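Local coordinates for oligopeptide ABC transporter, periplasmic oligopeptide-binding protein, putative (Thermotoga maritima MSB8, PDB 5IPW) that probably binds oligopeptides in the periplasm as the solute-binding component of an ABC transporter, handing them on for uptake across the membrane, at residues 160-163 with 164-168; 618-621 with 622-625. All blocks are in the same frame, centred on the assembly; numbering follows the deposited sequence.

Both contacts join residues close in the chain, yet their places in the fold differ sharply. Contact 1 is the tip of a surface hairpin, strands 157-163 and 166-171, whose first strand forms one edge of a five-stranded antiparallel sheet. Contact 2 is a buried turn near the middle of the protein, and its Leu618 and Met625 pack on strand 85-87, the opposite edge of that same sheet. The two do not touch: their centres are 28 Å apart. Carboxylate-to-donor bonds and the nearby but unbridged charges of Glu160 and Lys168 serve the exposed tip, whereas the interior turn relies on backbone bonds, a cis proline and aliphatic packing, with its arginine charge matched by Glu81.

Contact 1 of 2, residues 160-163 with 164-168; sequences EALD and DYTVK
Glu160 and Lys168 form an antiparallel hydrogen-bonded pair, with Lys168 N 2.9 Å from Glu160 O, and the chain reverses through a type I turn from Asp163 to Thr166, closed by Thr166 N on Asp163 O at 3.2 Å. A classic beta bulge sets Leu162 and Asp163 against Thr166. Asp163 suits the first turn position because its short carboxylate folds back over the loop: CG lies between the backbone N and carbonyl carbon (chi1 56°). OD1 takes the amide of Tyr165 at 2.8 Å, nearly in line with its own C-O bond, which makes an Asx turn. The hydroxyl OG1 of Thr166 donates to the same OD1, also at 2.8 Å, arriving from above the carboxylate plane. A valine in place of Thr166 would probably cost OD1 one of its two donors here and let the carboxylate turn more freely. Leu162 sends CD1 to within 3.8 Å of Lys168 CB, packing on the aliphatic base of the lysine. The extended lysine runs alongside Glu160, with OE1 of Glu160 4.4 Å from NZ of Lys168. Asp164 turns instead to His130. Two donors on OD1 thus reinforce the turn and steady the carboxylate, while the Glu160-Lys168 attraction, too long for a salt bridge, probably adds little.

Contact 2 of 2, residues 618-621 with 622-625; sequences LRTP and LNAM
Leu618 lies side by side with Asn623, its CD1 3.7 Å from ND2 of the amide, and its carbonyl O meets the Asn623 CB at 3.5 Å. The asparagine reaches this position with CG anti to its own N (chi1 -174°), pointing the same way as the leucine. A leucine suits this buried spot because its apolar side chain can meet Trp87, Val613 and the Asn623 side chain. At Arg619 the backbone takes a left-handed helical conformation, and the side chain divides its work. CB packs against CB of Leu622 at 3.7 Å, with Leu622 CD2 close by, while the chain beyond bends away at chi2 and chi3. Its guanidinium group ends at Glu81 in a salt bridge through NE, and NH1 bonds to the carbonyl of Asp616, so the buried charge has a mate. The carbonyl O of Arg619 accepts the amide of Leu622 at 2.8 Å, closing a type VIa turn whose two central residues are Thr620 and Pro621, joined by a cis peptide bond. Proline is the residue that most readily accepts that bond. Thr620 places OG1 3.8 Å from CB of Asn623, and the hydroxyl also makes a weak hydrogen bond with Asp615 N. Pro621 rests its ring on Lys78 and Leu79 of helix 73-80, and having no N-H it asks for no acceptor in this buried setting. Its carbonyl O receives the amide of Ala624 at 2.8 Å, the first bond of the short 3-10 segment 622-624. The Ala624 methyl packs on Pro609, a buried site where a one-carbon side chain fits.

Contact 1 of 2, residues 160-163 with 164-168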
loop_
_atom_site.group_PDB
_atom_site.type_symbol
_atom_site.label_atom_id
_atom_site.label_comp_id
_atom_site.label_asym_id
_atom_site.label_seq_id
_atom_site.Cartn_x
_atom_site.Cartn_y
_atom_site.Cartn_z
ATOM N N GLU A 160 -19.634 6.996 18.215
ATOM C CA GLU A 160 -19.893 7.366 19.600
ATOM C C GLU A 160 -19.041 6.569 20.585
ATOM O O GLU A 160 -18.681 5.420 20.339
ATOM C CB GLU A 160 -21.386 7.197 19.927
ATOM C CG GLU A 160 -22.041 5.965 19.305
ATOM C CD GLU A 160 -23.467 5.715 19.782
ATOM O OE1 GLU A 160 -24.097 4.758 19.278
ATOM O OE2 GLU A 160 -23.961 6.462 20.656
ATOM N N ALA A 161 -18.718 7.203 21.703
ATOM C CA ALA A 161 -17.992 6.544 22.765
ATOM C C ALA A 161 -18.998 5.885 23.693
ATOM O O ALA A 161 -19.603 6.553 24.535
ATOM C CB ALA A 161 -17.132 7.545 23.522
ATOM N N LEU A 162 -19.188 4.577 23.528
ATOM C CA LEU A 162 -20.068 3.802 24.414
ATOM C C LEU A 162 -19.587 3.914 25.860
ATOM O O LEU A 162 -20.386 3.950 26.781
ATOM C CB LEU A 162 -20.138 2.340 23.976
ATOM C CG LEU A 162 -20.761 2.101 22.596
ATOM C CD1 LEU A 162 -20.495 0.681 22.123
ATOM C CD2 LEU A 162 -22.253 2.392 22.602
ATOM N N ASP A 163 -18.275 3.962 26.045
ATOM C CA ASP A 163 -17.670 4.442 27.288
ATOM C C ASP A 163 -16.273 4.946 26.946
ATOM O O ASP A 163 -15.896 4.976 25.775
ATOM C CB ASP A 163 -17.636 3.346 28.358
ATOM C CG ASP A 163 -16.913 2.104 27.897
ATOM O OD1 ASP A 163 -15.743 2.207 27.479
ATOM O OD2 ASP A 163 -17.519 1.014 27.950
ATOM N N ASP A 164 -15.505 5.328 27.959
ATOM C CA ASP A 164 -14.174 5.889 27.739
ATOM C C ASP A 164 -13.274 5.025 26.866
ATOM O O ASP A 164 -12.389 5.546 26.191
ATOM C CB ASP A 164 -13.469 6.135 29.075
ATOM C CG ASP A 164 -14.004 7.344 29.803
ATOM O OD1 ASP A 164 -14.757 8.142 29.201
ATOM O OD2 ASP A 164 -13.657 7.495 30.989
ATOM N N TYR A 165 -13.491 3.717 26.888
ATOM C CA TYR A 165 -12.597 2.786 26.227
ATOM C C TYR A 165 -13.302 1.893 25.214
ATOM O O TYR A 165 -12.793 0.839 24.847
ATOM C CB TYR A 165 -11.854 1.988 27.301
ATOM C CG TYR A 165 -11.154 2.924 28.258
ATOM C CD1 TYR A 165 -10.093 3.719 27.820
ATOM C CD2 TYR A 165 -11.585 3.068 29.577
ATOM C CE1 TYR A 165 -9.460 4.609 28.673
ATOM C CE2 TYR A 165 -10.958 3.954 30.442
ATOM C CZ TYR A 165 -9.892 4.720 29.984
ATOM O OH TYR A 165 -9.252 5.604 30.824
ATOM N N THR A 166 -14.462 2.334 24.741
ATOM C CA THR A 166 -15.174 1.630 23.680
ATOM C C THR A 166 -15.721 2.650 22.702
ATOM O O THR A 166 -16.412 3.591 23.102
ATOM C CB THR A 166 -16.351 0.787 24.215
ATOM O OG1 THR A 166 -16.046 0.287 25.519
ATOM C CG2 THR A 166 -16.624 -0.374 23.287
ATOM N N VAL A 167 -15.400 2.457 21.426
ATOM C CA VAL A 167 -15.860 3.332 20.357
ATOM C C VAL A 167 -16.632 2.483 19.358
ATOM O O VAL A 167 -16.233 1.357 19.041
ATOM C CB VAL A 167 -14.690 4.086 19.665
ATOM C CG1 VAL A 167 -13.627 3.131 19.142
ATOM C CG2 VAL A 167 -15.202 4.990 18.544
ATOM N N LYS A 168 -17.741 3.037 18.879
ATOM C CA LYS A 168 -18.646 2.340 17.982
ATOM C C LYS A 168 -18.769 3.122 16.689
ATOM O O LYS A 168 -19.098 4.304 16.706
ATOM C CB LYS A 168 -20.021 2.186 18.647
ATOM C CG LYS A 168 -21.134 1.672 17.738
ATOM C CD LYS A 168 -22.438 1.476 18.502
ATOM C CE LYS A 168 -23.588 1.107 17.571
ATOM N NZ LYS A 168 -24.724 0.480 18.300
#

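Contact 2 of 2, residues 618-621 with 622-625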
loop_
_atom_site.group_PDB
_atom_site.type_symbol
_atom_site.label_atom_id
_atom_site.label_comp_id
_atom_site.label_asym_id
_atom_site.label_seq_id
_atom_site.Cartn_x
_atom_site.Cartn_y
_atom_site.Cartn_z
ATOM N N LEU A 618 0.457 -0.439 2.489
ATOM C CA LEU A 618 0.999 -1.081 3.690
ATOM C C LEU A 618 1.817 -0.113 4.547
ATOM O O LEU A 618 2.406 -0.505 5.561
ATOM C CB LEU A 618 1.861 -2.281 3.304
ATOM C CG LEU A 618 1.206 -3.367 2.452
ATOM C CD1 LEU A 618 2.244 -4.410 2.066
ATOM C CD2 LEU A 618 0.041 -4.018 3.181
ATOM N N ARG A 619 1.854 1.149 4.134
ATOM C CA ARG A 619 2.511 2.220 4.891
ATOM C C ARG A 619 4.009 1.973 5.059
ATOM O O ARG A 619 4.608 2.443 6.017
ATOM C CB ARG A 619 1.841 2.398 6.268
ATOM C CG ARG A 619 0.313 2.407 6.260
ATOM C CD ARG A 619 -0.261 3.424 5.289
ATOM N NE ARG A 619 0.164 4.776 5.629
ATOM C CZ ARG A 619 0.296 5.783 4.767
ATOM N NH1 ARG A 619 0.046 5.619 3.474
ATOM N NH2 ARG A 619 0.695 6.966 5.205
ATOM N N THR A 620 4.611 1.249 4.120
ATOM C CA THR A 620 6.013 0.871 4.232
ATOM C C THR A 620 6.846 2.111 4.556
ATOM O O THR A 620 6.642 3.151 3.951
ATOM C CB THR A 620 6.500 0.182 2.943
ATOM O OG1 THR A 620 5.754 -1.026 2.744
ATOM C CG2 THR A 620 7.967 -0.178 3.024
ATOM N N PRO A 621 7.777 2.010 5.525
ATOM C CA PRO A 621 8.226 0.828 6.254
ATOM C C PRO A 621 7.458 0.473 7.530
ATOM O O PRO A 621 7.927 -0.380 8.273
ATOM C CB PRO A 621 9.662 1.199 6.616
ATOM C CG PRO A 621 9.569 2.656 6.918
ATOM C CD PRO A 621 8.525 3.206 5.966
ATOM N N LEU A 622 6.299 1.075 7.789
ATOM C CA LEU A 622 5.499 0.694 8.973
ATOM C C LEU A 622 5.216 -0.803 8.996
ATOM O O LEU A 622 5.123 -1.438 10.043
ATOM C CB LEU A 622 4.171 1.439 8.997
ATOM C CG LEU A 622 3.317 1.201 10.243
ATOM C CD1 LEU A 622 4.020 1.748 11.475
ATOM C CD2 LEU A 622 1.947 1.833 10.081
ATOM N N ASN A 623 5.049 -1.333 7.803
ATOM C CA ASN A 623 4.925 -2.750 7.531
ATOM C C ASN A 623 6.026 -3.617 8.191
ATOM O O ASN A 623 5.790 -4.766 8.533
ATOM C CB ASN A 623 4.972 -2.879 5.998
ATOM C CG ASN A 623 4.724 -4.271 5.525
ATOM O OD1 ASN A 623 4.153 -5.092 6.249
ATOM N ND2 ASN A 623 5.149 -4.560 4.301
ATOM N N ALA A 624 7.230 -3.063 8.339
ATOM C CA ALA A 624 8.342 -3.734 9.016
ATOM C C ALA A 624 8.317 -3.558 10.536
ATOM O O ALA A 624 9.101 -4.186 11.251
ATOM C CB ALA A 624 9.659 -3.205 8.468
ATOM N N MET A 625 7.445 -2.671 11.006
ATOM C CA MET A 625 7.220 -2.394 12.421
ATOM C C MET A 625 8.425 -1.770 13.117
ATOM O O MET A 625 9.030 -2.377 13.995
ATOM C CB MET A 625 6.730 -3.659 13.158
ATOM C CG MET A 625 5.658 -3.374 14.209
ATOM S SD MET A 625 4.311 -2.352 13.555
ATOM C CE MET A 625 3.347 -2.050 15.025
#